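Local coordinates for protein tylactone synthase starter module and modules 1 & 2 (Streptomyces fradiae, PDB 2Z5L) that probably reduces the beta-keto group of a growing polyketide chain with NADPH, setting hydroxyl stereochemistry as the first ketoreductase of the tylosin pathway, at residues Leu383-Thr395 / Arg418-Gly431. Sequence-based numbering, arbitrary orientation.
Sequences LDAFVLFSSVTGT and RRAAGLPATSVAWG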
# COMPACT_ATOMS: atom_id res chain seq x y z
N LEU A 383 -3.29 -24.64 7.53
CA LEU A 383 -2.58 -23.44 7.08
C LEU A 383 -1.90 -22.72 8.24
O LEU A 383 -2.56 -22.28 9.18
CB LEU A 383 -3.56 -22.48 6.40
CG LEU A 383 -3.00 -21.18 5.81
CD1 LEU A 383 -2.09 -21.50 4.64
CD2 LEU A 383 -4.16 -20.29 5.36
N ASP A 384 -0.58 -22.61 8.20
CA ASP A 384 0.13 -21.92 9.28
C ASP A 384 1.03 -20.83 8.72
O ASP A 384 1.88 -20.29 9.43
CB ASP A 384 0.98 -22.91 10.08
CG ASP A 384 2.19 -23.36 9.31
OD1 ASP A 384 2.01 -23.99 8.25
OD2 ASP A 384 3.32 -23.08 9.76
N ALA A 385 0.85 -20.51 7.45
CA ALA A 385 1.66 -19.47 6.83
C ALA A 385 0.92 -18.83 5.65
O ALA A 385 0.48 -19.51 4.73
CB ALA A 385 2.98 -20.05 6.38
N PHE A 386 0.80 -17.51 5.72
CA PHE A 386 0.12 -16.72 4.70
C PHE A 386 1.05 -15.53 4.42
O PHE A 386 1.04 -14.52 5.14
CB PHE A 386 -1.22 -16.24 5.26
CG PHE A 386 -2.22 -15.83 4.22
CD1 PHE A 386 -2.96 -16.78 3.53
CD2 PHE A 386 -2.43 -14.48 3.94
CE1 PHE A 386 -3.91 -16.39 2.58
CE2 PHE A 386 -3.37 -14.09 2.99
CZ PHE A 386 -4.11 -15.04 2.31
N VAL A 387 1.86 -15.65 3.38
CA VAL A 387 2.82 -14.60 3.05
C VAL A 387 2.44 -13.77 1.84
O VAL A 387 2.21 -14.28 0.74
CB VAL A 387 4.20 -15.23 2.80
CG1 VAL A 387 5.26 -14.16 2.77
CG2 VAL A 387 4.49 -16.24 3.89
N LEU A 388 2.38 -12.46 2.04
CA LEU A 388 2.04 -11.56 0.96
C LEU A 388 3.26 -10.73 0.62
O LEU A 388 3.93 -10.19 1.50
CB LEU A 388 0.85 -10.66 1.34
CG LEU A 388 -0.43 -11.37 1.81
CD1 LEU A 388 -1.45 -10.33 2.21
CD2 LEU A 388 -1.01 -12.27 0.72
N PHE A 389 3.55 -10.67 -0.68
CA PHE A 389 4.69 -9.90 -1.18
C PHE A 389 4.21 -8.51 -1.56
O PHE A 389 3.61 -8.31 -2.62
CB PHE A 389 5.31 -10.59 -2.39
CG PHE A 389 6.19 -11.74 -2.03
CD1 PHE A 389 5.66 -12.85 -1.38
CD2 PHE A 389 7.55 -11.72 -2.32
CE1 PHE A 389 6.46 -13.93 -1.03
CE2 PHE A 389 8.36 -12.79 -1.97
CZ PHE A 389 7.81 -13.90 -1.32
N SER A 390 4.45 -7.56 -0.67
CA SER A 390 4.07 -6.19 -0.88
C SER A 390 5.25 -5.46 -1.51
O SER A 390 6.23 -6.07 -1.93
CB SER A 390 3.66 -5.56 0.46
OG SER A 390 3.10 -4.28 0.27
N SER A 391 5.15 -4.14 -1.55
CA SER A 391 6.18 -3.27 -2.11
C SER A 391 6.30 -2.04 -1.21
O SER A 391 5.31 -1.59 -0.62
CB SER A 391 5.78 -2.83 -3.53
OG SER A 391 6.71 -1.89 -4.04
N VAL A 392 7.50 -1.49 -1.13
CA VAL A 392 7.76 -0.30 -0.32
C VAL A 392 6.99 0.89 -0.92
O VAL A 392 6.78 1.91 -0.26
CB VAL A 392 9.27 0.04 -0.28
CG1 VAL A 392 9.72 0.50 -1.65
CG2 VAL A 392 9.55 1.10 0.78
N THR A 393 6.57 0.74 -2.17
CA THR A 393 5.82 1.79 -2.84
C THR A 393 4.51 2.06 -2.11
O THR A 393 4.02 3.19 -2.11
CB THR A 393 5.50 1.40 -4.29
OG1 THR A 393 4.73 0.20 -4.30
CG2 THR A 393 6.80 1.19 -5.09
N GLY A 394 3.96 1.03 -1.48
CA GLY A 394 2.71 1.17 -0.76
C GLY A 394 2.90 1.49 0.71
O GLY A 394 1.91 1.56 1.45
N THR A 395 4.14 1.69 1.16
CA THR A 395 4.39 2.02 2.57
C THR A 395 5.12 3.36 2.71
O THR A 395 4.87 4.10 3.65
CB THR A 395 5.24 0.94 3.29
OG1 THR A 395 4.67 -0.35 3.07
CG2 THR A 395 5.27 1.22 4.79
N ARG A 418 -6.05 -10.00 9.29
CA ARG A 418 -5.98 -11.46 9.47
C ARG A 418 -5.44 -11.87 10.83
O ARG A 418 -6.06 -12.65 11.54
CB ARG A 418 -5.10 -12.10 8.39
CG ARG A 418 -5.83 -12.43 7.10
CD ARG A 418 -4.89 -13.12 6.12
NE ARG A 418 -4.49 -14.46 6.57
CZ ARG A 418 -5.23 -15.55 6.44
NH1 ARG A 418 -6.42 -15.49 5.87
NH2 ARG A 418 -4.78 -16.72 6.88
N ARG A 419 -4.27 -11.35 11.17
CA ARG A 419 -3.63 -11.68 12.43
C ARG A 419 -4.53 -11.32 13.60
O ARG A 419 -4.83 -12.17 14.43
CB ARG A 419 -2.28 -10.97 12.52
CG ARG A 419 -1.25 -11.53 11.54
CD ARG A 419 -0.71 -12.86 12.03
NE ARG A 419 0.23 -12.65 13.14
CZ ARG A 419 1.51 -12.32 12.99
NH1 ARG A 419 2.02 -12.18 11.77
NH2 ARG A 419 2.26 -12.10 14.05
N ALA A 420 -4.96 -10.07 13.66
CA ALA A 420 -5.82 -9.62 14.75
C ALA A 420 -7.10 -10.45 14.83
O ALA A 420 -7.86 -10.35 15.79
CB ALA A 420 -6.16 -8.14 14.58
N ALA A 421 -7.31 -11.29 13.83
CA ALA A 421 -8.49 -12.16 13.78
C ALA A 421 -8.12 -13.61 14.11
O ALA A 421 -8.96 -14.51 14.00
CB ALA A 421 -9.14 -12.08 12.40
N GLY A 422 -6.87 -13.83 14.49
CA GLY A 422 -6.44 -15.18 14.81
C GLY A 422 -6.08 -16.02 13.60
O GLY A 422 -6.03 -17.25 13.68
N LEU A 423 -5.84 -15.37 12.47
CA LEU A 423 -5.46 -16.07 11.25
C LEU A 423 -4.01 -15.73 10.92
O LEU A 423 -3.57 -14.59 11.08
CB LEU A 423 -6.39 -15.68 10.09
CG LEU A 423 -7.84 -16.17 10.23
CD1 LEU A 423 -8.76 -15.35 9.34
CD2 LEU A 423 -7.91 -17.64 9.86
N PRO A 424 -3.23 -16.72 10.46
CA PRO A 424 -1.82 -16.51 10.11
C PRO A 424 -1.71 -15.55 8.92
O PRO A 424 -2.58 -15.53 8.05
CB PRO A 424 -1.33 -17.92 9.79
CG PRO A 424 -2.54 -18.54 9.17
CD PRO A 424 -3.66 -18.08 10.08
N ALA A 425 -0.64 -14.75 8.90
CA ALA A 425 -0.42 -13.80 7.82
C ALA A 425 0.82 -12.96 8.07
O ALA A 425 1.09 -12.56 9.21
CB ALA A 425 -1.65 -12.89 7.66
N THR A 426 1.57 -12.68 7.01
CA THR A 426 2.78 -11.87 7.08
C THR A 426 2.84 -11.06 5.77
O THR A 426 2.66 -11.62 4.68
CB THR A 426 4.05 -12.76 7.16
OG1 THR A 426 3.88 -13.75 8.18
CG2 THR A 426 5.27 -11.92 7.48
N SER A 427 3.11 -9.76 5.86
CA SER A 427 3.18 -8.90 4.67
C SER A 427 4.49 -8.14 4.64
O SER A 427 4.78 -7.33 5.53
CB SER A 427 2.00 -7.91 4.65
OG SER A 427 2.01 -7.12 3.48
N VAL A 428 5.31 -8.40 3.62
CA VAL A 428 6.60 -7.73 3.50
C VAL A 428 6.63 -6.73 2.35
O VAL A 428 6.38 -7.08 1.21
CB VAL A 428 7.74 -8.76 3.28
CG1 VAL A 428 9.08 -8.06 3.34
CG2 VAL A 428 7.66 -9.86 4.33
N ALA A 429 6.93 -5.47 2.68
CA ALA A 429 7.01 -4.40 1.70
C ALA A 429 8.43 -4.36 1.14
O ALA A 429 9.30 -3.66 1.66
CB ALA A 429 6.65 -3.06 2.35
N TRP A 430 8.65 -5.12 0.07
CA TRP A 430 9.97 -5.22 -0.54
C TRP A 430 10.46 -3.95 -1.20
O TRP A 430 9.69 -3.05 -1.54
CB TRP A 430 9.99 -6.37 -1.55
CG TRP A 430 9.73 -7.71 -0.93
CD1 TRP A 430 8.52 -8.36 -0.87
CD2 TRP A 430 10.66 -8.51 -0.19
NE1 TRP A 430 8.65 -9.51 -0.13
CE2 TRP A 430 9.94 -9.62 0.31
CE3 TRP A 430 12.01 -8.38 0.12
CZ2 TRP A 430 10.54 -10.61 1.09
CZ3 TRP A 430 12.62 -9.38 0.91
CH2 TRP A 430 11.88 -10.47 1.38
N GLY A 431 11.78 -3.90 -1.37
CA GLY A 431 12.42 -2.79 -2.03
C GLY A 431 12.79 -3.37 -3.38
O GLY A 431 12.15 -4.32 -3.82
O HOH W 1 2.17 -16.06 7.88
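The guanidinium of Arg-418 stacks over one face of the Phe-386 ring. The planes are 21° apart, and Arg-418 CZ sits 3.8 Å from the centroid of the Phe-386 ring, a cation-pi contact. The arginine chain bends at chi3 (67°), which turns NE and NH2 side-on to Pro-424 O. Arg-418 NE donates to Pro-424 O at 2.6 Å, and Arg-418 NH2 to the same oxygen at 2.8 Å; this fixes the rotation of the group. Arg-418 NH1 is hydrogen-bonded to His-374 ND1, and Leu-423 CB lies over the other guanidinium face. Beyond this end, strands 386-391 and 426-430 pair in parallel. With helix 402-419 they form a beta-alpha-beta unit of the Rossmann-type ketoreductase fold. Six backbone bonds join the segments, from Thr-426 N to Phe-386 O (2.7 Å) up to Val-392 N to Trp-430 O; that of Trp-430 N to Ser-390 O is weak. A water links Phe-386 N with Thr-426 OG1. On the face carrying Leu-388, the hydroxyls of Ser-390 and Ser-427 both bond Asp-412 of the helix. On the other face, the Phe-389 ring is turned 25° from the five-membered ring of Trp-430 and displaced, with little overlap. Phe-389 CD2 comes 3.3 Å from Trp-430 NE1. Val-428 CG1 packs over a face of the indole.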